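Local coordinates for protein gamma-glutamyltranspeptidase (PDB 6J3A) that probably cleaves or transfers gamma-glutamyl groups, being a gamma-glutamyltranspeptidase of the Ntn-hydrolase clan, at residues Phe112-Pro126 against Arg205-Arg217. Residues are numbered along the deposited sequence; the frame is centred on the assembly and turned at random.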
ATOM      1  N   PHE A 112     -12.438   5.603 -24.870  1.00 26.46           N
ATOM      2  CA  PHE A 112     -11.983   6.976 -24.974  1.00 27.07           C
ATOM      3  C   PHE A 112     -13.118   7.978 -24.806  1.00 27.58           C
ATOM      4  O   PHE A 112     -13.033   8.881 -23.975  1.00 26.77           O
ATOM      5  CB  PHE A 112     -11.270   7.257 -26.283  1.00 26.64           C
ATOM      6  CG  PHE A 112     -10.737   8.658 -26.359  1.00 25.65           C
ATOM      7  CD1 PHE A 112      -9.537   8.985 -25.760  1.00 25.57           C
ATOM      8  CD2 PHE A 112     -11.467   9.662 -26.981  1.00 25.68           C
ATOM      9  CE1 PHE A 112      -9.057  10.287 -25.804  1.00 25.22           C
ATOM     10  CE2 PHE A 112     -10.994  10.962 -27.035  1.00 25.30           C
ATOM     11  CZ  PHE A 112      -9.788  11.277 -26.438  1.00 25.11           C
ATOM     12  N   ASP A 113     -14.169   7.819 -25.604  1.00 29.19           N
ATOM     13  CA  ASP A 113     -15.303   8.748 -25.550  1.00 30.71           C
ATOM     14  C   ASP A 113     -15.957   8.764 -24.164  1.00 30.62           C
ATOM     15  O   ASP A 113     -16.366   9.821 -23.680  1.00 33.15           O
ATOM     16  CB  ASP A 113     -16.351   8.427 -26.614  1.00 31.46           C
ATOM     17  CG  ASP A 113     -17.294   9.593 -26.863  1.00 32.35           C
ATOM     18  OD1 ASP A 113     -16.838  10.625 -27.418  1.00 33.04           O
ATOM     19  OD2 ASP A 113     -18.489   9.497 -26.486  1.00 31.97           O
ATOM     20  N   ALA A 114     -16.035   7.590 -23.538  1.00 28.97           N
ATOM     21  CA  ALA A 114     -16.554   7.455 -22.185  1.00 28.79           C
ATOM     22  C   ALA A 114     -15.785   8.286 -21.166  1.00 28.88           C
ATOM     23  O   ALA A 114     -16.392   9.001 -20.381  1.00 30.50           O
ATOM     24  CB  ALA A 114     -16.566   5.994 -21.767  1.00 29.27           C
ATOM     25  N   TRP A 115     -14.458   8.198 -21.181  1.00 28.97           N
ATOM     26  CA  TRP A 115     -13.627   8.992 -20.264  1.00 28.65           C
ATOM     27  C   TRP A 115     -13.715  10.489 -20.572  1.00 30.00           C
ATOM     28  O   TRP A 115     -13.598  11.322 -19.667  1.00 30.79           O
ATOM     29  CB  TRP A 115     -12.160   8.538 -20.315  1.00 27.44           C
ATOM     30  CG  TRP A 115     -11.920   7.158 -19.770  1.00 26.29           C
ATOM     31  CD1 TRP A 115     -11.385   6.087 -20.437  1.00 26.27           C
ATOM     32  CD2 TRP A 115     -12.201   6.700 -18.443  1.00 25.28           C
ATOM     33  NE1 TRP A 115     -11.316   4.990 -19.605  1.00 25.47           N
ATOM     34  CE2 TRP A 115     -11.814   5.340 -18.377  1.00 25.17           C
ATOM     35  CE3 TRP A 115     -12.739   7.307 -17.302  1.00 24.95           C
ATOM     36  CZ2 TRP A 115     -11.946   4.584 -17.220  1.00 24.99           C
ATOM     37  CZ3 TRP A 115     -12.868   6.550 -16.146  1.00 25.48           C
ATOM     38  CH2 TRP A 115     -12.475   5.199 -16.116  1.00 25.11           C
ATOM     39  N   MET A 116     -13.908  10.822 -21.845  1.00 30.98           N
ATOM     40  CA  MET A 116     -14.076  12.209 -22.252  1.00 32.58           C
ATOM     41  C   MET A 116     -15.395  12.736 -21.734  1.00 32.65           C
ATOM     42  O   MET A 116     -15.465  13.868 -21.281  1.00 31.27           O
ATOM     43  CB  MET A 116     -14.030  12.361 -23.779  1.00 33.69           C
ATOM     44  CG  MET A 116     -12.658  12.236 -24.419  1.00 34.11           C
ATOM     45  SD  MET A 116     -11.329  13.128 -23.592  1.00 33.94           S
ATOM     46  CE  MET A 116     -10.671  11.810 -22.573  1.00 33.77           C
ATOM     47  N   LEU A 117     -16.440  11.915 -21.819  1.00 33.92           N
ATOM     48  CA  LEU A 117     -17.752  12.306 -21.302  1.00 35.49           C
ATOM     49  C   LEU A 117     -17.694  12.537 -19.802  1.00 35.41           C
ATOM     50  O   LEU A 117     -18.205  13.541 -19.302  1.00 36.20           O
ATOM     51  CB  LEU A 117     -18.832  11.255 -21.601  1.00 36.31           C
ATOM     52  CG  LEU A 117     -19.856  11.551 -22.703  1.00 37.84           C
ATOM     53  CD1 LEU A 117     -20.954  10.505 -22.649  1.00 38.04           C
ATOM     54  CD2 LEU A 117     -20.496  12.930 -22.618  1.00 38.24           C
ATOM     55  N   LEU A 118     -17.073  11.596 -19.097  1.00 34.24           N
ATOM     56  CA  LEU A 118     -16.899  11.707 -17.654  1.00 33.47           C
ATOM     57  C   LEU A 118     -16.199  13.009 -17.280  1.00 31.80           C
ATOM     58  O   LEU A 118     -16.702  13.784 -16.473  1.00 31.63           O
ATOM     59  CB  LEU A 118     -16.124  10.508 -17.110  1.00 33.50           C
ATOM     60  CG  LEU A 118     -16.182  10.354 -15.583  1.00 34.13           C
ATOM     61  CD1 LEU A 118     -17.573  10.000 -15.071  1.00 34.65           C
ATOM     62  CD2 LEU A 118     -15.197   9.293 -15.137  1.00 34.60           C
ATOM     63  N   LEU A 119     -15.054  13.246 -17.894  1.00 30.93           N
ATOM     64  CA  LEU A 119     -14.308  14.472 -17.670  1.00 31.10           C
ATOM     65  C   LEU A 119     -15.152  15.719 -17.961  1.00 31.70           C
ATOM     66  O   LEU A 119     -15.151  16.662 -17.188  1.00 31.61           O
ATOM     67  CB  LEU A 119     -13.026  14.482 -18.516  1.00 30.46           C
ATOM     68  CG  LEU A 119     -11.908  15.461 -18.128  1.00 30.39           C
ATOM     69  CD1 LEU A 119     -11.442  15.257 -16.693  1.00 30.87           C
ATOM     70  CD2 LEU A 119     -10.721  15.323 -19.067  1.00 29.76           C
ATOM     71  N   ARG A 120     -15.899  15.702 -19.052  1.00 33.50           N
ATOM     72  CA  ARG A 120     -16.655  16.875 -19.481  1.00 34.27           C
ATOM     73  C   ARG A 120     -17.820  17.197 -18.551  1.00 34.03           C
ATOM     74  O   ARG A 120     -18.042  18.366 -18.214  1.00 33.57           O
ATOM     75  CB  ARG A 120     -17.177  16.670 -20.901  1.00 35.10           C
ATOM     76  CG  ARG A 120     -17.800  17.917 -21.520  1.00 36.30           C
ATOM     77  CD  ARG A 120     -18.660  17.588 -22.719  1.00 37.55           C
ATOM     78  NE  ARG A 120     -19.789  16.727 -22.358  1.00 39.10           N
ATOM     79  CZ  ARG A 120     -20.818  16.427 -23.148  1.00 39.48           C
ATOM     80  NH1 ARG A 120     -20.907  16.909 -24.385  1.00 39.41           N
ATOM     81  NH2 ARG A 120     -21.778  15.630 -22.687  1.00 39.45           N
ATOM     82  N   ASP A 121     -18.566  16.164 -18.166  1.00 33.91           N
ATOM     83  CA  ASP A 121     -19.783  16.322 -17.359  1.00 34.71           C
ATOM     84  C   ASP A 121     -19.519  16.404 -15.854  1.00 35.61           C
ATOM     85  O   ASP A 121     -20.115  17.241 -15.175  1.00 38.07           O
ATOM     86  CB  ASP A 121     -20.781  15.187 -17.652  1.00 33.66           C
ATOM     87  CG  ASP A 121     -21.387  15.275 -19.049  1.00 32.66           C
ATOM     88  OD1 ASP A 121     -21.132  16.254 -19.774  1.00 32.93           O
ATOM     89  OD2 ASP A 121     -22.134  14.358 -19.430  1.00 31.82           O
ATOM     90  N   HIS A 122     -18.633  15.551 -15.342  1.00 35.07           N
ATOM     91  CA  HIS A 122     -18.421  15.419 -13.887  1.00 34.95           C
ATOM     92  C   HIS A 122     -17.044  15.816 -13.347  1.00 35.03           C
ATOM     93  O   HIS A 122     -16.851  15.867 -12.134  1.00 35.45           O
ATOM     94  CB  HIS A 122     -18.745  13.990 -13.474  1.00 34.79           C
ATOM     95  CG  HIS A 122     -20.132  13.576 -13.837  1.00 34.84           C
ATOM     96  ND1 HIS A 122     -21.211  13.810 -13.016  1.00 34.95           N
ATOM     97  CD2 HIS A 122     -20.625  12.987 -14.952  1.00 35.34           C
ATOM     98  CE1 HIS A 122     -22.309  13.364 -13.600  1.00 35.43           C
ATOM     99  NE2 HIS A 122     -21.981  12.858 -14.775  1.00 35.29           N
ATOM    100  N   GLY A 123     -16.101  16.107 -14.234  1.00 34.38           N
ATOM    101  CA  GLY A 123     -14.776  16.545 -13.837  1.00 34.42           C
ATOM    102  C   GLY A 123     -14.661  18.057 -13.767  1.00 35.72           C
ATOM    103  O   GLY A 123     -15.567  18.788 -14.175  1.00 35.22           O
ATOM    104  N   THR A 124     -13.512  18.502 -13.267  1.00 36.85           N
ATOM    105  CA  THR A 124     -13.166  19.921 -13.100  1.00 36.87           C
ATOM    106  C   THR A 124     -11.840  20.349 -13.748  1.00 37.58           C
ATOM    107  O   THR A 124     -11.590  21.555 -13.894  1.00 37.11           O
ATOM    108  CB  THR A 124     -13.075  20.269 -11.605  1.00 37.19           C
ATOM    109  OG1 THR A 124     -12.008  19.527 -10.994  1.00 37.41           O
ATOM    110  CG2 THR A 124     -14.383  19.936 -10.908  1.00 37.28           C
ATOM    111  N   LYS A 125     -11.008  19.376 -14.133  1.00 37.21           N
ATOM    112  CA  LYS A 125      -9.674  19.636 -14.675  1.00 38.14           C
ATOM    113  C   LYS A 125      -9.625  19.521 -16.203  1.00 36.88           C
ATOM    114  O   LYS A 125     -10.440  18.801 -16.794  1.00 36.93           O
ATOM    115  CB  LYS A 125      -8.659  18.672 -14.056  1.00 40.06           C
ATOM    116  CG  LYS A 125      -8.508  18.857 -12.555  1.00 42.30           C
ATOM    117  CD  LYS A 125      -7.229  18.233 -12.005  1.00 43.90           C
ATOM    118  CE  LYS A 125      -6.153  19.279 -11.752  1.00 45.79           C
ATOM    119  NZ  LYS A 125      -6.469  20.106 -10.548  1.00 45.67           N
ATOM    120  N   PRO A 126      -8.675  20.231 -16.849  1.00 36.33           N
ATOM    121  CA  PRO A 126      -8.513  20.066 -18.295  1.00 35.84           C
ATOM    122  C   PRO A 126      -7.860  18.740 -18.670  1.00 35.55           C
ATOM    123  O   PRO A 126      -7.192  18.108 -17.845  1.00 35.40           O
ATOM    124  CB  PRO A 126      -7.606  21.243 -18.705  1.00 35.60           C
ATOM    125  CG  PRO A 126      -7.427  22.084 -17.484  1.00 36.33           C
ATOM    126  CD  PRO A 126      -7.702  21.199 -16.312  1.00 36.35           C
ATOM    127  N   ARG A 205     -12.541  24.797 -21.211  1.00 46.26           N
ATOM    128  CA  ARG A 205     -12.258  23.440 -20.755  1.00 45.99           C
ATOM    129  C   ARG A 205     -13.147  22.345 -21.393  1.00 45.93           C
ATOM    130  O   ARG A 205     -12.639  21.315 -21.846  1.00 45.97           O
ATOM    131  CB  ARG A 205     -12.370  23.432 -19.229  1.00 46.01           C
ATOM    132  CG  ARG A 205     -12.212  22.086 -18.556  1.00 45.10           C
ATOM    133  CD  ARG A 205     -13.056  22.001 -17.298  1.00 44.19           C
ATOM    134  NE  ARG A 205     -12.979  20.632 -16.824  1.00 43.84           N
ATOM    135  CZ  ARG A 205     -13.916  19.685 -16.919  1.00 42.79           C
ATOM    136  NH1 ARG A 205     -15.130  19.908 -17.428  1.00 39.83           N
ATOM    137  NH2 ARG A 205     -13.614  18.476 -16.460  1.00 44.24           N
ATOM    138  N   GLU A 206     -14.457  22.579 -21.424  1.00 46.66           N
ATOM    139  CA  GLU A 206     -15.426  21.605 -21.965  1.00 47.47           C
ATOM    140  C   GLU A 206     -15.310  21.466 -23.482  1.00 45.96           C
ATOM    141  O   GLU A 206     -15.516  20.383 -24.026  1.00 45.22           O
ATOM    142  CB  GLU A 206     -16.877  21.990 -21.613  1.00 49.40           C
ATOM    143  CG  GLU A 206     -17.310  21.708 -20.172  1.00 51.56           C
ATOM    144  CD  GLU A 206     -16.747  22.691 -19.144  1.00 53.63           C
ATOM    145  OE1 GLU A 206     -16.375  22.244 -18.036  1.00 55.53           O
ATOM    146  OE2 GLU A 206     -16.673  23.909 -19.424  1.00 54.29           O
ATOM    147  N   ALA A 207     -14.995  22.571 -24.155  1.00 44.80           N
ATOM    148  CA  ALA A 207     -14.854  22.577 -25.607  1.00 44.33           C
ATOM    149  C   ALA A 207     -13.641  21.768 -26.044  1.00 43.14           C
ATOM    150  O   ALA A 207     -13.664  21.152 -27.117  1.00 42.76           O
ATOM    151  CB  ALA A 207     -14.753  24.002 -26.133  1.00 44.61           C
ATOM    152  N   GLN A 208     -12.595  21.785 -25.213  1.00 41.04           N
ATOM    153  CA  GLN A 208     -11.349  21.062 -25.486  1.00 41.62           C
ATOM    154  C   GLN A 208     -11.574  19.566 -25.479  1.00 41.22           C
ATOM    155  O   GLN A 208     -11.052  18.847 -26.335  1.00 41.12           O
ATOM    156  CB  GLN A 208     -10.285  21.394 -24.440  1.00 42.40           C
ATOM    157  CG  GLN A 208      -9.835  22.845 -24.453  1.00 43.38           C
ATOM    158  CD  GLN A 208      -8.669  23.122 -23.523  1.00 42.62           C
ATOM    159  OE1 GLN A 208      -8.658  22.699 -22.367  1.00 43.55           O
ATOM    160  NE2 GLN A 208      -7.684  23.847 -24.025  1.00 41.81           N
ATOM    161  N   ILE A 209     -12.339  19.112 -24.491  1.00 40.32           N
ATOM    162  CA  ILE A 209     -12.718  17.709 -24.360  1.00 40.39           C
ATOM    163  C   ILE A 209     -13.619  17.291 -25.524  1.00 40.58           C
ATOM    164  O   ILE A 209     -13.424  16.234 -26.109  1.00 39.78           O
ATOM    165  CB  ILE A 209     -13.387  17.448 -22.988  1.00 40.05           C
ATOM    166  CG1 ILE A 209     -12.349  17.581 -21.866  1.00 40.24           C
ATOM    167  CG2 ILE A 209     -13.991  16.058 -22.909  1.00 39.55           C
ATOM    168  CD1 ILE A 209     -12.941  17.952 -20.523  1.00 40.38           C
ATOM    169  N   GLU A 210     -14.589  18.132 -25.860  1.00 43.11           N
ATOM    170  CA  GLU A 210     -15.497  17.876 -26.984  1.00 43.79           C
ATOM    171  C   GLU A 210     -14.754  17.824 -28.326  1.00 43.20           C
ATOM    172  O   GLU A 210     -15.050  16.971 -29.169  1.00 43.53           O
ATOM    173  CB  GLU A 210     -16.602  18.938 -27.023  1.00 44.99           C
ATOM    174  CG  GLU A 210     -17.818  18.560 -27.858  1.00 46.12           C
ATOM    175  CD  GLU A 210     -18.589  17.379 -27.296  1.00 47.07           C
ATOM    176  OE1 GLU A 210     -18.845  17.347 -26.072  1.00 44.43           O
ATOM    177  OE2 GLU A 210     -18.945  16.477 -28.085  1.00 49.85           O
ATOM    178  N   ALA A 211     -13.793  18.730 -28.518  1.00 42.88           N
ATOM    179  CA  ALA A 211     -12.905  18.696 -29.700  1.00 41.62           C
ATOM    180  C   ALA A 211     -12.061  17.427 -29.746  1.00 40.87           C
ATOM    181  O   ALA A 211     -11.868  16.850 -30.815  1.00 42.78           O
ATOM    182  CB  ALA A 211     -12.004  19.914 -29.735  1.00 41.03           C
ATOM    183  N   ALA A 212     -11.565  17.001 -28.586  1.00 39.94           N
ATOM    184  CA  ALA A 212     -10.841  15.731 -28.452  1.00 38.76           C
ATOM    185  C   ALA A 212     -11.699  14.510 -28.794  1.00 38.92           C
ATOM    186  O   ALA A 212     -11.197  13.527 -29.344  1.00 38.41           O
ATOM    187  CB  ALA A 212     -10.285  15.591 -27.048  1.00 38.07           C
ATOM    188  N   ARG A 213     -12.982  14.564 -28.451  1.00 39.90           N
ATOM    189  CA  ARG A 213     -13.906  13.493 -28.811  1.00 40.85           C
ATOM    190  C   ARG A 213     -13.978  13.341 -30.329  1.00 40.66           C
ATOM    191  O   ARG A 213     -14.007  12.228 -30.839  1.00 37.36           O
ATOM    192  CB  ARG A 213     -15.299  13.758 -28.256  1.00 41.96           C
ATOM    193  CG  ARG A 213     -15.377  13.809 -26.742  1.00 42.77           C
ATOM    194  CD  ARG A 213     -16.791  14.125 -26.311  1.00 43.46           C
ATOM    195  NE  ARG A 213     -17.679  12.990 -26.541  1.00 44.47           N
ATOM    196  CZ  ARG A 213     -19.008  13.042 -26.534  1.00 46.41           C
ATOM    197  NH1 ARG A 213     -19.654  14.190 -26.318  1.00 47.00           N
ATOM    198  NH2 ARG A 213     -19.707  11.934 -26.753  1.00 47.18           N
ATOM    199  N   GLU A 214     -13.983  14.473 -31.029  1.00 42.04           N
ATOM    200  CA  GLU A 214     -14.026  14.500 -32.487  1.00 44.22           C
ATOM    201  C   GLU A 214     -12.719  14.108 -33.164  1.00 43.66           C
ATOM    202  O   GLU A 214     -12.740  13.569 -34.274  1.00 45.19           O
ATOM    203  CB  GLU A 214     -14.470  15.879 -32.971  1.00 45.92           C
ATOM    204  CG  GLU A 214     -15.902  16.223 -32.579  1.00 49.09           C
ATOM    205  CD  GLU A 214     -16.940  15.235 -33.112  1.00 49.99           C
ATOM    206  OE1 GLU A 214     -17.953  15.021 -32.412  1.00 50.45           O
ATOM    207  OE2 GLU A 214     -16.743  14.670 -34.219  1.00 49.14           O
ATOM    208  N   VAL A 215     -11.592  14.382 -32.515  1.00 42.79           N
ATOM    209  CA  VAL A 215     -10.292  13.908 -32.996  1.00 42.47           C
ATOM    210  C   VAL A 215     -10.218  12.376 -32.965  1.00 40.38           C
ATOM    211  O   VAL A 215      -9.729  11.759 -33.911  1.00 40.99           O
ATOM    212  CB  VAL A 215      -9.139  14.536 -32.195  1.00 43.32           C
ATOM    213  CG1 VAL A 215      -7.804  13.883 -32.532  1.00 43.50           C
ATOM    214  CG2 VAL A 215      -9.068  16.027 -32.494  1.00 44.70           C
ATOM    215  N   TRP A 216     -10.705  11.775 -31.886  1.00 37.58           N
ATOM    216  CA  TRP A 216     -10.815  10.321 -31.809  1.00 36.37           C
ATOM    217  C   TRP A 216     -11.787   9.776 -32.857  1.00 38.34           C
ATOM    218  O   TRP A 216     -11.544   8.731 -33.460  1.00 37.98           O
ATOM    219  CB  TRP A 216     -11.267   9.864 -30.415  1.00 33.67           C
ATOM    220  CG  TRP A 216     -11.285   8.366 -30.309  1.00 31.55           C
ATOM    221  CD1 TRP A 216     -12.264   7.528 -30.760  1.00 31.40           C
ATOM    222  CD2 TRP A 216     -10.258   7.526 -29.774  1.00 29.89           C
ATOM    223  NE1 TRP A 216     -11.918   6.222 -30.528  1.00 31.06           N
ATOM    224  CE2 TRP A 216     -10.692   6.191 -29.918  1.00 29.99           C
ATOM    225  CE3 TRP A 216      -9.022   7.770 -29.172  1.00 29.68           C
ATOM    226  CZ2 TRP A 216      -9.932   5.099 -29.483  1.00 29.54           C
ATOM    227  CZ3 TRP A 216      -8.261   6.680 -28.742  1.00 29.72           C
ATOM    228  CH2 TRP A 216      -8.725   5.359 -28.903  1.00 28.95           C
ATOM    229  N   ARG A 217     -12.879  10.502 -33.056  1.00 40.89           N
ATOM    230  CA  ARG A 217     -14.029  10.039 -33.832  1.00 43.68           C
ATOM    231  C   ARG A 217     -13.939  10.217 -35.339  1.00 42.77           C
ATOM    232  O   ARG A 217     -14.355   9.338 -36.097  1.00 41.16           O
ATOM    233  CB  ARG A 217     -15.262  10.809 -33.376  1.00 47.90           C
ATOM    234  CG  ARG A 217     -16.499   9.963 -33.294  1.00 51.13           C
ATOM    235  CD  ARG A 217     -17.140  10.123 -31.945  1.00 53.95           C
ATOM    236  NE  ARG A 217     -17.736  11.448 -31.799  1.00 56.23           N
ATOM    237  CZ  ARG A 217     -19.017  11.688 -31.528  1.00 59.66           C
ATOM    238  NH1 ARG A 217     -19.428  12.943 -31.418  1.00 62.19           N
ATOM    239  NH2 ARG A 217     -19.895  10.697 -31.357  1.00 60.04           N
TER
HETATM  240  O   HOH W   1     -14.853   9.702 -29.285  1.00 41.41           O
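F112 and W216 lie with their rings almost parallel, 9° apart, yet slid so far that F112 CB, not the phenyl ring, sits over the centre of the W216 six-membered ring, a CH-pi contact 3.6 Å from F112 CB to that centroid. A212 O and R213 CA meet the phenyl edge. The R213 guanidinium carries L117 CD2 over one face, while its edge faces D113: NE reaches OD1 and NH2 reaches OD2, both at 2.7 Å, a side-on, two-nitrogen grip with the flat groups turned 37° apart. D113 CG stands anti to its own N (chi1 -162°), which brings the carboxylate alongside the R213 guanidinium; A255 N also bonds OD2. R120 NH1 donates to E210 OE1 at 2.7 Å and comes within 3.6 Å of R213 NH1, two like charges bridged by the E210 carboxylate. At the far end the R205 guanidinium, with I209 CD1 over one face, pairs with E206 OE1 and gives weak bonds to R120 O (from NH1) and K125 O (from NE and NH2). A leucine in place of R213 would probably leave the buried D113 carboxylate without its guanidinium partner. The helices pack antiparallel through apolar contacts, among them L119 CG on I209 CD1 at 3.6 Å, bordered by a salt-bridge network of D113, R120, D121, E210 and R213, whose alternating charges probably offset the close approach of the two arginines.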